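Long-range contacts in Drep2 (Drosophila melanogaster, PDB 4D2K), which probably takes part in apoptotic DNA fragmentation, its CIDE domain, the part in this chain, binding identical copies of itself to build higher-order assemblies: residues A[13-18]-A[74-79]; A[19-24]-A[39-44]. All blocks are in the same frame, centred on the assembly; numbering follows the deposited sequence.

Contact 1 (A[13-18]-A[74-79])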
# COMPACT_ATOMS: atom_id res chain seq x y z
N LYS A 13 2.38 3.43 -5.88
CA LYS A 13 1.02 3.20 -6.39
C LYS A 13 0.24 2.30 -5.43
O LYS A 13 0.72 1.24 -5.02
CB LYS A 13 1.06 2.60 -7.80
CG LYS A 13 1.60 3.56 -8.91
CD LYS A 13 1.91 2.79 -10.23
CE LYS A 13 2.40 3.72 -11.38
NZ LYS A 13 2.76 2.96 -12.63
N ILE A 14 -0.98 2.68 -5.09
CA ILE A 14 -1.73 1.93 -4.11
C ILE A 14 -3.08 1.59 -4.72
O ILE A 14 -3.88 2.46 -5.10
CB ILE A 14 -1.86 2.69 -2.76
CG1 ILE A 14 -2.49 1.80 -1.69
CG2 ILE A 14 -2.68 3.96 -2.89
CD1 ILE A 14 -1.53 0.80 -1.07
N TRP A 15 -3.29 0.29 -4.92
CA TRP A 15 -4.48 -0.20 -5.57
C TRP A 15 -5.30 -1.04 -4.58
O TRP A 15 -4.73 -1.65 -3.65
CB TRP A 15 -4.09 -1.06 -6.77
CG TRP A 15 -3.33 -0.37 -7.85
CD1 TRP A 15 -2.92 0.93 -7.86
CD2 TRP A 15 -2.85 -0.95 -9.07
NE1 TRP A 15 -2.23 1.20 -9.02
CE2 TRP A 15 -2.17 0.06 -9.78
CE3 TRP A 15 -2.92 -2.23 -9.62
CZ2 TRP A 15 -1.58 -0.18 -11.03
CZ3 TRP A 15 -2.31 -2.46 -10.87
CH2 TRP A 15 -1.66 -1.44 -11.55
N ASP A 16 -6.60 -1.19 -4.82
CA ASP A 16 -7.40 -1.98 -3.89
C ASP A 16 -7.16 -3.45 -4.21
O ASP A 16 -6.48 -3.76 -5.19
CB ASP A 16 -8.88 -1.59 -3.94
CG ASP A 16 -9.54 -1.88 -5.28
OD1 ASP A 16 -9.15 -2.80 -6.02
OD2 ASP A 16 -10.47 -1.13 -5.61
N SER A 17 -7.69 -4.32 -3.36
CA SER A 17 -7.50 -5.77 -3.48
C SER A 17 -7.88 -6.32 -4.85
O SER A 17 -7.26 -7.25 -5.31
CB SER A 17 -8.27 -6.51 -2.38
OG SER A 17 -9.66 -6.27 -2.45
N TRP A 18 -8.86 -5.70 -5.50
CA TRP A 18 -9.34 -6.17 -6.80
C TRP A 18 -8.61 -5.53 -7.98
O TRP A 18 -8.90 -5.84 -9.13
CB TRP A 18 -10.84 -5.85 -6.98
CG TRP A 18 -11.77 -6.58 -6.09
CD1 TRP A 18 -12.32 -6.12 -4.93
CD2 TRP A 18 -12.27 -7.91 -6.29
NE1 TRP A 18 -13.14 -7.09 -4.39
CE2 TRP A 18 -13.12 -8.19 -5.20
CE3 TRP A 18 -12.09 -8.88 -7.27
CZ2 TRP A 18 -13.79 -9.41 -5.07
CZ3 TRP A 18 -12.75 -10.09 -7.14
CH2 TRP A 18 -13.59 -10.34 -6.05
N VAL A 74 4.01 -0.92 -7.31
CA VAL A 74 2.57 -1.13 -7.16
C VAL A 74 2.26 -1.99 -5.93
O VAL A 74 2.73 -3.12 -5.83
CB VAL A 74 1.95 -1.79 -8.41
CG1 VAL A 74 0.41 -1.84 -8.28
CG2 VAL A 74 2.37 -1.05 -9.66
N LEU A 75 1.49 -1.44 -5.00
CA LEU A 75 1.11 -2.09 -3.75
C LEU A 75 -0.41 -2.27 -3.70
O LEU A 75 -1.15 -1.50 -4.31
CB LEU A 75 1.57 -1.26 -2.55
CG LEU A 75 3.07 -0.97 -2.39
CD1 LEU A 75 3.34 0.00 -1.23
CD2 LEU A 75 3.83 -2.29 -2.20
N LEU A 76 -0.89 -3.30 -3.01
CA LEU A 76 -2.32 -3.44 -2.77
C LEU A 76 -2.57 -3.21 -1.30
O LEU A 76 -1.82 -3.66 -0.43
CB LEU A 76 -2.85 -4.83 -3.18
CG LEU A 76 -2.58 -5.39 -4.57
CD1 LEU A 76 -3.37 -6.68 -4.78
CD2 LEU A 76 -2.89 -4.39 -5.68
N LEU A 77 -3.66 -2.52 -1.02
CA LEU A 77 -4.10 -2.37 0.34
C LEU A 77 -5.20 -3.41 0.54
O LEU A 77 -6.15 -3.44 -0.22
CB LEU A 77 -4.59 -0.94 0.57
CG LEU A 77 -4.80 -0.41 1.98
CD1 LEU A 77 -4.69 1.09 1.95
CD2 LEU A 77 -6.16 -0.81 2.46
N LEU A 78 -5.05 -4.28 1.52
CA LEU A 78 -6.04 -5.31 1.84
C LEU A 78 -6.74 -4.98 3.14
O LEU A 78 -6.08 -4.77 4.16
CB LEU A 78 -5.39 -6.69 1.99
CG LEU A 78 -4.52 -7.17 0.84
CD1 LEU A 78 -3.90 -8.52 1.15
CD2 LEU A 78 -5.32 -7.23 -0.44
N ARG A 79 -8.06 -4.92 3.11
CA ARG A 79 -8.82 -4.74 4.34
C ARG A 79 -9.69 -5.97 4.62
O ARG A 79 -9.86 -6.82 3.74
CB ARG A 79 -9.68 -3.49 4.27
CG ARG A 79 -10.31 -3.25 2.90
CD ARG A 79 -11.08 -1.94 2.85
NE ARG A 79 -11.90 -1.76 4.04
CZ ARG A 79 -12.82 -0.82 4.18
NH1 ARG A 79 -13.07 0.01 3.18
NH2 ARG A 79 -13.52 -0.72 5.31
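Strands 10-16 and 74-79 lie side by side and parallel in the mixed sheet of the CIDE-N domain, a member of the ubiquitin-like class, with the N-terminal strand set directly beside the last one. Three backbone hydrogen bonds join them. L75 donates its N to K13 O at 2.8 Å and returns its own O to W15 N at 2.9 Å, the latter bond almost straight. W15 O then accepts from L77 N at 3.0 Å, nearly along the C=O axis, and also takes a short CA-H contact from L76. Backbone groups facing outward are satisfied by the flanking strands: I14 pairs with K23, and V74, L76 and L78 pair with E54, V52 and R50. After W15 the carboxylate of D16 turns to the following loop, OD2 receiving V21 N and OD1 receiving N20 N, with a weak bond from W18 N. S17 OG has a weak hydrogen bond to E82, while its CB rests 3.6 Å from L78 CD2.

On one face of the sheet, I14 carries CG1 anti to the backbone N (chi1 -172°), which lays CD1 obliquely across the strand, 3.9 Å from L77 CB and close to L75 CB. W15 and V74 share the other face. The indole swings back beside its own backbone N (chi1 -61°), so that it lies over V74, and R22 adds a cation-pi contact. V74 CG1, anti to its backbone N, sits over the centre of the six-membered ring face as a CH-pi contact, 3.4 Å from the ring centroid and 10° off the normal.

Contact 2 (A[19-24]-A[39-44])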
# COMPACT_ATOMS: atom_id res chain seq x y z
N ARG A 19 -7.66 -4.64 -7.69
CA ARG A 19 -6.92 -3.90 -8.73
C ARG A 19 -7.89 -3.04 -9.56
O ARG A 19 -7.69 -2.82 -10.75
CB ARG A 19 -6.11 -4.84 -9.64
CG ARG A 19 -5.14 -5.76 -8.90
CD ARG A 19 -4.46 -6.74 -9.87
NE ARG A 19 -3.31 -7.42 -9.28
CZ ARG A 19 -3.37 -8.53 -8.54
NH1 ARG A 19 -4.54 -9.13 -8.34
NH2 ARG A 19 -2.26 -9.05 -8.04
N ASN A 20 -8.92 -2.53 -8.88
CA ASN A 20 -9.95 -1.68 -9.46
C ASN A 20 -9.68 -0.19 -9.20
O ASN A 20 -9.39 0.58 -10.12
CB ASN A 20 -11.31 -2.11 -8.90
CG ASN A 20 -12.47 -1.36 -9.52
OD1 ASN A 20 -13.34 -0.84 -8.81
ND2 ASN A 20 -12.49 -1.28 -10.84
N VAL A 21 -9.73 0.22 -7.94
CA VAL A 21 -9.40 1.58 -7.61
C VAL A 21 -7.87 1.63 -7.53
O VAL A 21 -7.24 0.80 -6.87
CB VAL A 21 -10.02 2.05 -6.28
CG1 VAL A 21 -9.50 3.41 -5.89
CG2 VAL A 21 -11.57 2.02 -6.36
N ARG A 22 -7.30 2.59 -8.24
CA ARG A 22 -5.88 2.67 -8.47
C ARG A 22 -5.45 4.10 -8.21
O ARG A 22 -5.89 5.01 -8.92
CB ARG A 22 -5.58 2.29 -9.91
CG ARG A 22 -5.87 0.86 -10.20
CD ARG A 22 -5.53 0.52 -11.62
NE ARG A 22 -5.82 -0.88 -11.87
CZ ARG A 22 -5.22 -1.62 -12.80
NH1 ARG A 22 -4.28 -1.07 -13.57
NH2 ARG A 22 -5.56 -2.90 -12.95
N LYS A 23 -4.63 4.31 -7.19
CA LYS A 23 -4.29 5.65 -6.72
C LYS A 23 -2.78 5.86 -6.65
O LYS A 23 -2.01 4.91 -6.55
CB LYS A 23 -4.88 5.90 -5.33
CG LYS A 23 -6.40 5.76 -5.26
CD LYS A 23 -7.07 6.93 -5.92
CE LYS A 23 -8.56 6.85 -5.78
NZ LYS A 23 -9.14 8.19 -5.84
N GLY A 24 -2.35 7.11 -6.64
CA GLY A 24 -0.94 7.39 -6.53
C GLY A 24 -0.76 8.17 -5.25
O GLY A 24 -1.56 9.06 -4.94
N ASP A 39 -6.60 6.83 3.33
CA ASP A 39 -7.34 8.00 2.83
C ASP A 39 -7.69 7.90 1.33
O ASP A 39 -8.81 8.16 0.93
CB ASP A 39 -6.57 9.30 3.07
CG ASP A 39 -7.30 10.51 2.48
OD1 ASP A 39 -8.41 10.82 2.96
OD2 ASP A 39 -6.79 11.13 1.52
N LYS A 40 -6.71 7.56 0.51
CA LYS A 40 -6.94 7.54 -0.93
C LYS A 40 -7.88 6.41 -1.33
O LYS A 40 -8.59 6.49 -2.35
CB LYS A 40 -5.60 7.42 -1.66
CG LYS A 40 -4.75 8.70 -1.69
CD LYS A 40 -5.09 9.56 -2.88
CE LYS A 40 -3.96 10.53 -3.26
NZ LYS A 40 -3.41 11.31 -2.12
N LEU A 41 -7.93 5.34 -0.54
CA LEU A 41 -8.85 4.27 -0.89
C LEU A 41 -10.16 4.37 -0.11
O LEU A 41 -11.00 3.49 -0.20
CB LEU A 41 -8.19 2.90 -0.69
CG LEU A 41 -7.51 2.36 -1.96
CD1 LEU A 41 -6.54 3.35 -2.53
CD2 LEU A 41 -6.78 1.05 -1.68
N GLY A 42 -10.35 5.46 0.63
CA GLY A 42 -11.61 5.71 1.32
C GLY A 42 -11.85 4.76 2.50
O GLY A 42 -12.99 4.46 2.86
N VAL A 43 -10.76 4.34 3.12
CA VAL A 43 -10.79 3.47 4.28
C VAL A 43 -10.73 4.34 5.54
O VAL A 43 -9.88 5.23 5.65
CB VAL A 43 -9.58 2.50 4.27
CG1 VAL A 43 -9.55 1.61 5.53
CG2 VAL A 43 -9.56 1.65 2.99
N PRO A 44 -11.64 4.09 6.51
CA PRO A 44 -11.67 4.92 7.72
C PRO A 44 -10.32 4.84 8.41
O PRO A 44 -9.71 3.77 8.40
CB PRO A 44 -12.78 4.29 8.57
CG PRO A 44 -13.62 3.49 7.62
CD PRO A 44 -12.91 3.37 6.29
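K23 and K40 meet through their aliphatic parts, CB to CB at 4.0 Å, in a surface contact with no hydrogen bond between the two segments. The K23 chain bends at chi2 (-73°), and its CE comes to 3.4 Å from K40 O, a carbonyl at the C-terminal end of helix 30-40. This brings the ammonium towards that end of the helix, where the partial negative charge would probably suit it, although NZ itself stays 3.9 Å from K40 O. K40, bent at chi2 and chi4, lays CE 3.3 Å from G24 O. L41 CD1 packs 3.6 Å from K23 CG, the two side chains sliding past each other in opposite directions, and V21 CG1 lies at the margin of the same methyl.

In this ubiquitin-like fold the contact sets the start of strand 22-27 against the C-terminal end of helix 30-40, which packs across the sheet. The helix closes in a Schellman motif: V43 N bonds to K38 O, G42 N bonds to D39 O, and G42 has positive phi as the C' residue. L41, at the turn out of the helix, also reaches I14, D16 and L77 of the neighbouring strands. On the strand side, R22 spans the turn that leads into strand 22-27, gripping R19 O side-on with NE at 2.9 Å and NH2 at 3.1 Å. The acceptor lies in the guanidinium plane; the NH2 bond falls on a carbonyl lone pair, whereas NE donates from above the carbonyl plane.

How the contacts relate
From the N terminus, the chain runs along strand 10-16, turns through 17-21 and comes back antiparallel as strand 22-27, so 13-18 passes directly into 19-24. Helix 30-40 follows, and contact 2 closes this short loop by bringing 39-44 back to the strand. The chain then lays down strands 49-53 and 59-60 and helix 63-67 before strand 74-79 closes the longer loop in contact 1, inside which contact 2 is nested. Their centres lie about 7 Å apart. Contact 1 joins two neighbouring inner strands, of which 74-79 is the middle one of five, whereas contact 2 ties an outer strand to the helix; W15 CB packing on V21 O links the two.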